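Local coordinates for bacterial Pleckstrin homology domain-containing protein (Shewanella loihica PV-4, PDB 3DCX) that is of unknown function but folds as a bacterial pleckstrin-homology domain and packs against further copies of itself, at residues His60-Pro63 / Tyr64-Thr68; Val106-Gln109 / Lys110-Asn114. All coordinates share one frame; numbering follows the deposited sequence.

In the fold
The two contacts show how a pleckstrin-homology fold joins its sheets and then closes them with a terminal helix. Contact 1 (H60-T68) contains the 3-10 turn 64-66, which leads from strand 56-63 into strand 67-73, each outermost in its sheet within the chain. Contact 2 is a stretch of the C-terminal helix 105-116, which lies later in the chain and rests on strands of both sheets. Their centres are about 14 Å apart, and they meet where Y64 OH comes 4.1 Å from T111 CG2. Each also faces another subunit: contact 1 mainly the second, contact 2 the third. A 2-methyl-2,4-pentanediol molecule, probably from the crystallisation liquor, lies about 3 Å from the Q109 side chain.

Contact 1 (His60-Pro63 / Tyr64-Thr68)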
loop_
_atom_site.group_PDB
_atom_site.type_symbol
_atom_site.label_atom_id
_atom_site.label_comp_id
_atom_site.label_asym_id
_atom_site.label_seq_id
_atom_site.Cartn_x
_atom_site.Cartn_y
_atom_site.Cartn_z
ATOM N N HIS A 60 -10.366 -17.618 -3.356
ATOM C CA HIS A 60 -9.470 -16.555 -2.963
ATOM C C HIS A 60 -8.929 -15.896 -4.232
ATOM O O HIS A 60 -8.205 -16.523 -5.018
ATOM C CB HIS A 60 -8.351 -17.133 -2.100
ATOM C CG HIS A 60 -7.462 -16.099 -1.492
ATOM N ND1 HIS A 60 -6.241 -16.409 -0.943
ATOM C CD2 HIS A 60 -7.578 -14.755 -1.417
ATOM C CE1 HIS A 60 -5.661 -15.299 -0.515
ATOM N NE2 HIS A 60 -6.452 -14.280 -0.795
ATOM N N SER A 61 -9.287 -14.632 -4.432
ATOM C CA SER A 61 -8.747 -13.824 -5.544
ATOM C C SER A 61 -7.504 -13.048 -5.133
ATOM O O SER A 61 -7.525 -12.262 -4.159
ATOM C CB SER A 61 -9.795 -12.849 -6.067
ATOM O OG SER A 61 -10.935 -13.541 -6.555
ATOM N N VAL A 62 -6.419 -13.275 -5.875
ATOM C CA VAL A 62 -5.191 -12.526 -5.694
ATOM C C VAL A 62 -4.899 -11.728 -6.955
ATOM O O VAL A 62 -4.364 -12.293 -7.919
ATOM C CB VAL A 62 -4.002 -13.411 -5.343
ATOM C CG1 VAL A 62 -2.830 -12.502 -4.892
ATOM C CG2 VAL A 62 -4.392 -14.385 -4.250
ATOM N N PRO A 63 -5.278 -10.438 -6.969
ATOM C CA PRO A 63 -4.921 -9.615 -8.116
ATOM C C PRO A 63 -3.411 -9.575 -8.239
ATOM O O PRO A 63 -2.695 -9.624 -7.232
ATOM C CB PRO A 63 -5.506 -8.236 -7.779
ATOM C CG PRO A 63 -6.550 -8.507 -6.735
ATOM C CD PRO A 63 -6.034 -9.671 -5.965
ATOM N N TYR A 64 -2.922 -9.499 -9.463
ATOM C CA TYR A 64 -1.489 -9.521 -9.683
ATOM C C TYR A 64 -0.832 -8.338 -9.010
ATOM O O TYR A 64 0.283 -8.442 -8.529
ATOM C CB TYR A 64 -1.176 -9.554 -11.168
ATOM C CG TYR A 64 -1.550 -10.856 -11.816
ATOM C CD1 TYR A 64 -0.803 -12.012 -11.613
ATOM C CD2 TYR A 64 -2.649 -10.932 -12.646
ATOM C CE1 TYR A 64 -1.151 -13.222 -12.239
ATOM C CE2 TYR A 64 -3.018 -12.139 -13.258
ATOM C CZ TYR A 64 -2.271 -13.277 -13.055
ATOM O OH TYR A 64 -2.655 -14.452 -13.692
ATOM N N LYS A 65 -1.549 -7.221 -8.921
ATOM C CA LYS A 65 -0.991 -5.999 -8.309
ATOM C C LYS A 65 -0.739 -6.142 -6.800
ATOM O O LYS A 65 -0.014 -5.346 -6.220
ATOM C CB LYS A 65 -1.852 -4.777 -8.643
ATOM C CG LYS A 65 -3.301 -4.890 -8.227
ATOM C CD LYS A 65 -4.274 -4.180 -9.187
ATOM C CE LYS A 65 -5.754 -4.445 -8.789
ATOM N NZ LYS A 65 -6.043 -4.143 -7.356
ATOM N N ALA A 66 -1.293 -7.187 -6.186
ATOM C CA ALA A 66 -1.067 -7.487 -4.756
ATOM C C ALA A 66 0.181 -8.338 -4.532
ATOM O O ALA A 66 0.619 -8.534 -3.391
ATOM C CB ALA A 66 -2.274 -8.218 -4.189
ATOM N N ILE A 67 0.722 -8.904 -5.606
ATOM C CA ILE A 67 1.913 -9.745 -5.522
ATOM C C ILE A 67 3.099 -8.798 -5.541
ATOM O O ILE A 67 3.475 -8.264 -6.590
ATOM C CB ILE A 67 2.016 -10.763 -6.682
ATOM C CG1 ILE A 67 0.787 -11.660 -6.757
ATOM C CG2 ILE A 67 3.214 -11.622 -6.503
ATOM C CD1 ILE A 67 0.725 -12.496 -8.016
ATOM N N THR A 68 3.686 -8.573 -4.383
ATOM C CA THR A 68 4.713 -7.542 -4.229
ATOM C C THR A 68 6.098 -8.040 -4.654
ATOM O O THR A 68 6.982 -7.263 -5.042
ATOM C CB THR A 68 4.755 -7.075 -2.777
ATOM O OG1 THR A 68 5.009 -8.207 -1.943
ATOM C CG2 THR A 68 3.399 -6.450 -2.380
#
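V62 and I67, five residues apart, face each other across the turn: the CG1 methyl of V62 lies 4.2 Å from CG1 of I67, and the two side chains cross at about a right angle. Earlier in the strand, H60 and S61 pair in an antiparallel ladder with a strand of the second subunit, so the sheet runs on across the interface. With its CG1 anti to the backbone N (chi1 -169°), V62 directs this branch to the turn, where it also skirts the A66 methyl, while its other branch, CG2, sits over the centre of the H60 ring, 4.0 Å above the plane. Next along the chain, P63 ends the strand and its carbonyl opens the turn. A66 N donates to P63 O over 3.0 Å, approaching from above the carbonyl plane and not along a lone pair, a geometry consistent with the tight i to i+3 closure. The same oxygen has A66 CB at 3.4 Å. On the pyrrolidine, P63 CB meets CE of K65 at 3.9 Å; the lysine, starting between its backbone N and carbonyl carbon (chi1 57°), bends at chi2 and chi4 and folds back alongside the proline, its NZ bonding to S116 O of the second subunit. Y64 sends its ring out of the turn to the C-terminal helix, where it meets F115, and its OH bonds to T40 O. A second bond of the same span, from I67 N to Y64 O, follows directly on the first. Two successive i to i+3 bonds define a short 3-10 turn, here the connector between the two sheets of the pleckstrin-homology fold.

Contact 2 (Val106-Gln109 / Lys110-Asn114); sequences VGIQ and KTIAN
I108 and I112, one helical turn apart, lie side by side and point the same way, with CG2 of I108 3.9 Å from CD1 of I112. The I112 chain, its CG1 beside the backbone N (chi1 -70°), runs back along the helix and brings CD1 to 3.5 Å from I108 O. Both isoleucines face F39 of strand 35-40. T111 shares that flank, but its OG1, anti to the carbonyl carbon (chi1 -53°), turns back along the helix and donates to G107 O over 2.7 Å. The backbone N of T111 grips the same oxygen at 2.8 Å, and the two donors come from opposite faces of the carbonyl plane. Replacing T111 by a valine would probably leave G107 O with the backbone donor alone of this pair. K110 and Q109 head elsewhere. The lysine runs away from the helix, bending at chi4, to a salt bridge with D22 of the third subunit, whereas Q109 NE2 turns back to V105 O. Backbone bonds from K110 N to V106 O, I112 N to I108 O and A113 N to Q109 O continue the i to i+4 pattern of the alpha-helix. The chemistry is thus divided by direction: apolar branches meet the sheets, a charged end reaches a neighbouring subunit, and the threonine hydroxyl is satisfied by its own helix, which is consistent with a polar side chain lying against L28 and F39.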
loop_
_atom_site.group_PDB
_atom_site.type_symbol
_atom_site.label_atom_id
_atom_site.label_comp_id
_atom_site.label_asym_id
_atom_site.label_seq_id
_atom_site.Cartn_x
_atom_site.Cartn_y
_atom_site.Cartn_z
ATOM N N VAL A 106 7.878 -22.826 -16.720
ATOM C CA VAL A 106 8.293 -21.585 -17.393
ATOM C C VAL A 106 7.086 -20.712 -17.788
ATOM O O VAL A 106 7.120 -19.493 -17.641
ATOM C CB VAL A 106 9.193 -21.881 -18.623
ATOM C CG1 VAL A 106 9.290 -20.653 -19.534
ATOM C CG2 VAL A 106 10.579 -22.345 -18.174
ATOM N N GLY A 107 6.006 -21.333 -18.256
ATOM C CA GLY A 107 4.785 -20.583 -18.649
ATOM C C GLY A 107 4.077 -19.921 -17.476
ATOM O O GLY A 107 3.630 -18.777 -17.551
ATOM N N ILE A 108 3.991 -20.649 -16.373
ATOM C CA ILE A 108 3.548 -20.084 -15.115
ATOM C C ILE A 108 4.349 -18.820 -14.799
ATOM O O ILE A 108 3.800 -17.776 -14.525
ATOM C CB ILE A 108 3.658 -21.147 -13.964
ATOM C CG1 ILE A 108 2.445 -22.090 -14.039
ATOM C CG2 ILE A 108 3.780 -20.465 -12.591
ATOM C CD1 ILE A 108 2.551 -23.296 -13.103
ATOM N N GLN A 109 5.662 -18.917 -14.848
ATOM C CA GLN A 109 6.496 -17.780 -14.475
ATOM C C GLN A 109 6.319 -16.623 -15.462
ATOM O O GLN A 109 6.362 -15.442 -15.069
ATOM C CB GLN A 109 7.953 -18.208 -14.440
ATOM C CG GLN A 109 8.277 -19.218 -13.354
ATOM C CD GLN A 109 9.692 -19.672 -13.449
ATOM O OE1 GLN A 109 10.605 -18.952 -13.057
ATOM N NE2 GLN A 109 9.900 -20.860 -14.013
ATOM N N LYS A 110 6.160 -16.966 -16.743
ATOM C CA LYS A 110 6.004 -15.972 -17.807
ATOM C C LYS A 110 4.679 -15.239 -17.638
ATOM O O LYS A 110 4.618 -14.029 -17.788
ATOM C CB LYS A 110 6.065 -16.649 -19.182
ATOM C CG LYS A 110 6.169 -15.691 -20.367
ATOM C CD LYS A 110 6.431 -16.454 -21.664
ATOM C CE LYS A 110 7.013 -15.571 -22.783
ATOM N NZ LYS A 110 6.207 -14.344 -23.047
ATOM N N THR A 111 3.626 -15.986 -17.305
ATOM C CA THR A 111 2.307 -15.408 -17.028
ATOM C C THR A 111 2.329 -14.442 -15.859
ATOM O O THR A 111 1.760 -13.342 -15.929
ATOM C CB THR A 111 1.267 -16.503 -16.732
ATOM O OG1 THR A 111 1.291 -17.455 -17.790
ATOM C CG2 THR A 111 -0.137 -15.902 -16.611
ATOM N N ILE A 112 3.005 -14.827 -14.780
ATOM C CA ILE A 112 3.109 -13.924 -13.632
ATOM C C ILE A 112 3.857 -12.667 -14.017
ATOM O O ILE A 112 3.487 -11.550 -13.637
ATOM C CB ILE A 112 3.773 -14.628 -12.393
ATOM C CG1 ILE A 112 2.825 -15.680 -11.828
ATOM C CG2 ILE A 112 4.100 -13.615 -11.312
ATOM C CD1 ILE A 112 3.499 -16.857 -11.110
ATOM N N ALA A 113 4.918 -12.826 -14.794
ATOM C CA ALA A 113 5.662 -11.688 -15.248
ATOM C C ALA A 113 4.816 -10.823 -16.191
ATOM O O ALA A 113 4.830 -9.598 -16.078
ATOM C CB ALA A 113 6.951 -12.148 -15.962
ATOM N N ASN A 114 4.110 -11.454 -17.143
ATOM C CA ASN A 114 3.229 -10.711 -18.069
ATOM C C ASN A 114 2.172 -9.878 -17.373
ATOM O O ASN A 114 1.869 -8.752 -17.788
ATOM C CB ASN A 114 2.544 -11.654 -19.097
ATOM C CG ASN A 114 3.447 -12.001 -20.253
ATOM O OD1 ASN A 114 4.322 -11.213 -20.616
ATOM N ND2 ASN A 114 3.261 -13.191 -20.830
#